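Local structure of purine phosphoribosyltransferase (Pyrococcus horikoshii, 1VDM) at residues 2-7 with 136-141; 114-119 with 128-133. The protein probably catalyses transfer of a phosphoribosyl group from phosphoribosyl diphosphate to a purine base, as in type I phosphoribosyltransferases. All coordinates share one frame; numbering follows the deposited sequence.

How the contacts relate
Contact 1 begins almost at the N terminus, where 2-7 leads into helix 8-23. The chain then lays down the other four strands of the mixed sheet before reaching 114-119, on strand 113-118, outermost within the chain. Contact 2 closes a tight loop there, only eight residues separating its segments, and pairs 128-133 with this strand. Just beyond, 136-141 returns to 2-7 and completes contact 1, which spans 128 intervening residues and so encloses contact 2. The centres lie about 18 Å apart, and the two contacts meet only through adjoining sequence. Contact 2 completes an edge of the core; contact 1 joins N-terminal strand 3-5 to strand 139-141 in a separate small sheet. Both touch the second subunit.

Contact 1 (2-7 with 136-141); sequences DKVYLT and TEKWIV
Val141 and Tyr5 sit side by side on adjacent short parallel strands, their side chains pointing the same way. CG of Tyr5 is anti to the carbonyl carbon (chi1 -61°), beside the backbone N, and the end of the side chain comes nearer the opposite strand. Its CD2 is 3.7 Å from Val141 CB, and Val141 CG2 makes an off-centre CH-pi contact, 4.2 Å from the centroid of the Tyr5 ring. The same methyl also receives the extended chain of Lys3, which crosses it at a slant; Lys3 CD and Val141 CG2 are 3.9 Å apart. Phe147 adds an edge-to-face partner for Tyr5 and touches Val141, while Gln10 and Arg13 of the third subunit pack on the same pair.

The other side of the strands carries Val4 and Ile140. Val4 CG2 touches Lys138 CD at 4.0 Å, the lysine passing at about a right angle, and it also reaches Thr136 OG1. This oxygen accepts from Lys138 N in an ST turn just ahead of Trp139. Further along, Leu6 CG rests on Ile140 CG2 at 3.9 Å, and Met1 of the second subunit covers Val4 and Thr136.

Between the two layers runs the backbone ladder. Val4 N donates to Trp139 O at 2.8 Å. Val141 N in turn donates to Val4 O at 2.7 Å, and Leu6 N reaches Val141 O by a more bent bond of 136°. A water donates to both Leu6 O and Val141 O, continuing the link past the last bond. The arrangement is a two-strand parallel sheet outside the main one, joining the N-terminal strand to a late one, consistent with the variable hood of type I phosphoribosyltransferases.

Contact 2 (114-119 with 128-133); sequences IKIACL and VPDYYV
Tyr131, Ile116 and Asp130 bury the most surface here, and the bonds of Asp130 and Tyr131 meet at the backbone of Ile116. The peptide hydrogen of Ile116 goes to a side chain: Asp130 OD1 accepts from Ile116 N at 2.7 Å, on the anti side of the carboxylate and with a bent angle of 133°. CG of Asp130 is anti to its own carbonyl carbon (chi1 -61°), which puts it on the side of Ile116 N; Asp130 OD1 also lies 3.5 Å from Ile116 CB. Ile116 O accepts from Tyr131 N at 3.0 Å and, weakly, from Asp130 N, so both polar backbone atoms of this buried residue are engaged.

Tyr131 continues the pairing, its O accepting from Cys118 N at 2.9 Å. Its ring turns to the side of Lys115 and Ala117: Lys115 CG sits at the ring edge, near its plane, 3.5 Å from Tyr131 CE1. Leu18, Lys21 and Leu22 of helix 8-23 also pack on the Tyr131 side chain. On the opposite side of the strand, Pro129 lies against Ile116 and Cys118, with Pro129 CG 3.8 Å from Cys118 SG, while Ile103 of helix 97-107 packs on Ile116.

At the far end Val133 N bonds to Leu119 O at 2.9 Å, approaching from 52° above the carbonyl plane, where the chain turns a corner. The other edge of strand 113-118 bonds through Lys115 and Ala117 to strand 85-90, and backbone bonds from Tyr132 reach the second subunit. Segment 128-133 thus runs alongside the strand in the same direction, as an irregular segment held by one bridge, Ala117 to Tyr131. It covers the edge of the strand that is outermost within the chain, flanked by helices as in the alpha/beta core of type I phosphoribosyltransferases.

Contact 1 (2-7 with 136-141)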
loop_
_atom_site.group_PDB
_atom_site.type_symbol
_atom_site.label_atom_id
_atom_site.label_comp_id
_atom_site.label_asym_id
_atom_site.label_seq_id
_atom_site.Cartn_x
_atom_site.Cartn_y
_atom_site.Cartn_z
ATOM N N ASP G 2 36.265 -9.773 26.694
ATOM C CA ASP G 2 35.864 -10.046 28.070
ATOM C C ASP G 2 34.620 -9.257 28.460
ATOM O O ASP G 2 34.439 -8.879 29.623
ATOM C CB ASP G 2 37.016 -9.714 29.027
ATOM C CG ASP G 2 37.718 -8.410 28.670
ATOM O OD1 ASP G 2 37.049 -7.350 28.641
ATOM O OD2 ASP G 2 38.944 -8.451 28.417
ATOM N N LYS G 3 33.774 -8.999 27.469
ATOM C CA LYS G 3 32.527 -8.282 27.679
ATOM C C LYS G 3 31.374 -9.163 27.204
ATOM O O LYS G 3 31.563 -10.074 26.390
ATOM C CB LYS G 3 32.526 -6.976 26.892
ATOM C CG LYS G 3 33.370 -5.873 27.483
ATOM C CD LYS G 3 33.357 -4.657 26.572
ATOM C CE LYS G 3 34.099 -3.490 27.187
ATOM N NZ LYS G 3 34.122 -2.324 26.267
ATOM N N VAL G 4 30.182 -8.908 27.726
ATOM C CA VAL G 4 29.007 -9.675 27.317
ATOM C C VAL G 4 28.079 -8.787 26.491
ATOM O O VAL G 4 27.555 -7.783 26.987
ATOM C CB VAL G 4 28.233 -10.241 28.539
ATOM C CG1 VAL G 4 26.866 -10.778 28.107
ATOM C CG2 VAL G 4 29.030 -11.347 29.168
ATOM N N TYR G 5 27.897 -9.159 25.226
ATOM C CA TYR G 5 27.038 -8.401 24.312
ATOM C C TYR G 5 25.654 -9.022 24.159
ATOM O O TYR G 5 25.447 -9.896 23.324
ATOM C CB TYR G 5 27.683 -8.280 22.922
ATOM C CG TYR G 5 29.001 -7.565 22.931
ATOM C CD1 TYR G 5 30.170 -8.223 23.327
ATOM C CD2 TYR G 5 29.082 -6.215 22.590
ATOM C CE1 TYR G 5 31.388 -7.552 23.387
ATOM C CE2 TYR G 5 30.294 -5.532 22.648
ATOM C CZ TYR G 5 31.441 -6.206 23.049
ATOM O OH TYR G 5 32.633 -5.534 23.136
ATOM N N LEU G 6 24.715 -8.554 24.965
ATOM C CA LEU G 6 23.323 -9.003 24.943
ATOM C C LEU G 6 22.584 -8.538 23.681
ATOM O O LEU G 6 22.525 -7.358 23.363
ATOM C CB LEU G 6 22.626 -8.452 26.188
ATOM C CG LEU G 6 22.874 -9.314 27.428
ATOM C CD1 LEU G 6 21.935 -8.958 28.582
ATOM C CD2 LEU G 6 22.681 -10.806 27.162
ATOM N N THR G 7 21.977 -9.465 22.932
ATOM C CA THR G 7 21.189 -9.109 21.735
ATOM C C THR G 7 19.809 -8.590 22.142
ATOM O O THR G 7 19.393 -8.751 23.291
ATOM C CB THR G 7 20.930 -10.313 20.825
ATOM O OG1 THR G 7 20.016 -11.203 21.473
ATOM C CG2 THR G 7 22.206 -11.029 20.507
ATOM N N THR G 136 26.486 -12.727 35.695
ATOM C CA THR G 136 27.820 -12.633 35.108
ATOM C C THR G 136 28.731 -11.714 35.913
ATOM O O THR G 136 28.262 -10.905 36.713
ATOM C CB THR G 136 27.759 -12.088 33.646
ATOM O OG1 THR G 136 29.066 -12.135 33.056
ATOM C CG2 THR G 136 27.266 -10.641 33.633
ATOM N N GLU G 137 30.035 -11.847 35.698
ATOM C CA GLU G 137 31.003 -10.999 36.384
ATOM C C GLU G 137 31.602 -10.014 35.381
ATOM O O GLU G 137 32.227 -9.020 35.761
ATOM C CB GLU G 137 32.106 -11.849 37.017
ATOM C CG GLU G 137 31.624 -12.741 38.165
ATOM C CD GLU G 137 32.754 -13.556 38.802
ATOM O OE1 GLU G 137 32.473 -14.329 39.750
ATOM O OE2 GLU G 137 33.918 -13.424 38.353
ATOM N N LYS G 138 31.392 -10.291 34.096
ATOM C CA LYS G 138 31.906 -9.440 33.034
ATOM C C LYS G 138 31.102 -8.159 32.893
ATOM O O LYS G 138 30.041 -8.001 33.506
ATOM C CB LYS G 138 31.874 -10.179 31.701
ATOM C CG LYS G 138 32.728 -11.426 31.643
ATOM C CD LYS G 138 32.810 -11.924 30.214
ATOM C CE LYS G 138 33.590 -13.214 30.114
ATOM N NZ LYS G 138 33.586 -13.726 28.716
ATOM N N TRP G 139 31.623 -7.231 32.095
ATOM C CA TRP G 139 30.905 -5.991 31.849
ATOM C C TRP G 139 29.908 -6.306 30.730
ATOM O O TRP G 139 30.258 -6.946 29.724
ATOM C CB TRP G 139 31.855 -4.872 31.423
ATOM C CG TRP G 139 31.140 -3.609 31.026
ATOM C CD1 TRP G 139 30.753 -3.246 29.766
ATOM C CD2 TRP G 139 30.687 -2.563 31.898
ATOM N NE1 TRP G 139 30.088 -2.042 29.799
ATOM C CE2 TRP G 139 30.034 -1.600 31.093
ATOM C CE3 TRP G 139 30.768 -2.347 33.280
ATOM C CZ2 TRP G 139 29.468 -0.438 31.624
ATOM C CZ3 TRP G 139 30.203 -1.189 33.809
ATOM C CH2 TRP G 139 29.561 -0.249 32.979
ATOM N N ILE G 140 28.662 -5.881 30.922
ATOM C CA ILE G 140 27.621 -6.141 29.935
ATOM C C ILE G 140 27.334 -4.965 29.009
ATOM O O ILE G 140 27.029 -3.859 29.464
ATOM C CB ILE G 140 26.280 -6.521 30.603
ATOM C CG1 ILE G 140 26.498 -7.609 31.647
ATOM C CG2 ILE G 140 25.300 -7.031 29.543
ATOM C CD1 ILE G 140 25.280 -7.874 32.479
ATOM N N VAL G 141 27.438 -5.213 27.708
ATOM C CA VAL G 141 27.120 -4.185 26.724
ATOM C C VAL G 141 25.722 -4.521 26.224
ATOM O O VAL G 141 25.519 -5.533 25.561
ATOM C CB VAL G 141 28.080 -4.194 25.519
ATOM C CG1 VAL G 141 27.686 -3.092 24.556
ATOM C CG2 VAL G 141 29.515 -4.006 25.986
HETATM O O HOH W 1 24.790 -5.467 22.967
#

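Contact 2 (114-119 with 128-133)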
loop_
_atom_site.group_PDB
_atom_site.type_symbol
_atom_site.label_atom_id
_atom_site.label_comp_id
_atom_site.label_asym_id
_atom_site.label_seq_id
_atom_site.Cartn_x
_atom_site.Cartn_y
_atom_site.Cartn_z
ATOM N N ILE G 114 7.595 -3.682 48.069
ATOM C CA ILE G 114 8.570 -3.351 47.042
ATOM C C ILE G 114 9.307 -4.579 46.541
ATOM O O ILE G 114 9.827 -5.367 47.329
ATOM C CB ILE G 114 9.611 -2.345 47.554
ATOM C CG1 ILE G 114 8.921 -1.038 47.946
ATOM C CG2 ILE G 114 10.658 -2.090 46.485
ATOM C CD1 ILE G 114 9.833 -0.052 48.647
ATOM N N LYS G 115 9.337 -4.730 45.223
ATOM C CA LYS G 115 10.015 -5.840 44.571
ATOM C C LYS G 115 10.995 -5.232 43.579
ATOM O O LYS G 115 10.828 -4.092 43.155
ATOM C CB LYS G 115 9.011 -6.720 43.832
ATOM C CG LYS G 115 9.037 -8.179 44.250
ATOM C CD LYS G 115 8.533 -8.361 45.675
ATOM C CE LYS G 115 8.534 -9.828 46.072
ATOM N NZ LYS G 115 8.153 -9.980 47.500
ATOM N N ILE G 116 12.015 -5.989 43.204
ATOM C CA ILE G 116 13.023 -5.481 42.281
ATOM C C ILE G 116 13.294 -6.442 41.142
ATOM O O ILE G 116 13.587 -7.624 41.366
ATOM C CB ILE G 116 14.341 -5.196 43.027
ATOM C CG1 ILE G 116 14.122 -4.044 44.010
ATOM C CG2 ILE G 116 15.458 -4.891 42.030
ATOM C CD1 ILE G 116 15.246 -3.853 44.985
ATOM N N ALA G 117 13.200 -5.922 39.920
ATOM C CA ALA G 117 13.420 -6.725 38.726
ATOM C C ALA G 117 14.546 -6.154 37.876
ATOM O O ALA G 117 14.612 -4.945 37.640
ATOM C CB ALA G 117 12.136 -6.804 37.912
ATOM N N CYS G 118 15.424 -7.039 37.416
ATOM C CA CYS G 118 16.565 -6.656 36.593
ATOM C C CYS G 118 16.804 -7.685 35.513
ATOM O O CYS G 118 16.413 -8.843 35.646
ATOM C CB CYS G 118 17.840 -6.558 37.441
ATOM S SG CYS G 118 17.900 -5.188 38.594
ATOM N N LEU G 119 17.456 -7.265 34.440
ATOM C CA LEU G 119 17.770 -8.191 33.372
ATOM C C LEU G 119 18.881 -9.117 33.860
ATOM O O LEU G 119 18.843 -10.327 33.626
ATOM C CB LEU G 119 18.246 -7.431 32.140
ATOM C CG LEU G 119 17.212 -6.534 31.467
ATOM C CD1 LEU G 119 17.885 -5.692 30.377
ATOM C CD2 LEU G 119 16.105 -7.417 30.884
ATOM N N VAL G 128 20.474 -7.907 45.688
ATOM C CA VAL G 128 20.096 -9.004 44.817
ATOM C C VAL G 128 18.680 -8.727 44.336
ATOM O O VAL G 128 17.796 -8.400 45.134
ATOM C CB VAL G 128 20.112 -10.356 45.566
ATOM C CG1 VAL G 128 19.696 -11.487 44.620
ATOM C CG2 VAL G 128 21.495 -10.614 46.132
ATOM N N PRO G 129 18.448 -8.828 43.021
ATOM C CA PRO G 129 17.103 -8.576 42.490
ATOM C C PRO G 129 16.142 -9.695 42.880
ATOM O O PRO G 129 16.537 -10.858 42.976
ATOM C CB PRO G 129 17.337 -8.512 40.976
ATOM C CG PRO G 129 18.778 -8.065 40.869
ATOM C CD PRO G 129 19.430 -8.906 41.927
ATOM N N ASP G 130 14.884 -9.352 43.123
ATOM C CA ASP G 130 13.919 -10.381 43.474
ATOM C C ASP G 130 13.674 -11.236 42.242
ATOM O O ASP G 130 13.351 -12.419 42.355
ATOM C CB ASP G 130 12.629 -9.751 43.981
ATOM C CG ASP G 130 12.859 -8.927 45.225
ATOM O OD1 ASP G 130 13.023 -7.693 45.105
ATOM O OD2 ASP G 130 12.905 -9.520 46.325
ATOM N N TYR G 131 13.861 -10.629 41.069
ATOM C CA TYR G 131 13.704 -11.316 39.789
ATOM C C TYR G 131 14.769 -10.840 38.798
ATOM O O TYR G 131 14.913 -9.642 38.577
ATOM C CB TYR G 131 12.326 -11.037 39.172
ATOM C CG TYR G 131 11.146 -11.262 40.084
ATOM C CD1 TYR G 131 10.581 -10.206 40.790
ATOM C CD2 TYR G 131 10.594 -12.530 40.240
ATOM C CE1 TYR G 131 9.491 -10.406 41.633
ATOM C CE2 TYR G 131 9.512 -12.742 41.075
ATOM C CZ TYR G 131 8.965 -11.676 41.769
ATOM O OH TYR G 131 7.894 -11.885 42.600
ATOM N N TYR G 132 15.505 -11.770 38.199
ATOM C CA TYR G 132 16.526 -11.418 37.214
ATOM C C TYR G 132 16.779 -12.615 36.305
ATOM O O TYR G 132 16.380 -13.728 36.631
ATOM C CB TYR G 132 17.827 -10.948 37.903
ATOM C CG TYR G 132 18.662 -12.023 38.578
ATOM C CD1 TYR G 132 19.484 -12.869 37.831
ATOM C CD2 TYR G 132 18.629 -12.189 39.965
ATOM C CE1 TYR G 132 20.253 -13.855 38.446
ATOM C CE2 TYR G 132 19.394 -13.172 40.592
ATOM C CZ TYR G 132 20.201 -14.004 39.828
ATOM O OH TYR G 132 20.937 -14.996 40.438
ATOM N N VAL G 133 17.435 -12.390 35.169
ATOM C CA VAL G 133 17.693 -13.468 34.216
ATOM C C VAL G 133 19.157 -13.843 34.007
ATOM O O VAL G 133 19.501 -15.027 33.945
ATOM C CB VAL G 133 17.096 -13.117 32.832
ATOM C CG1 VAL G 133 17.405 -14.218 31.824
ATOM C CG2 VAL G 133 15.604 -12.907 32.957
#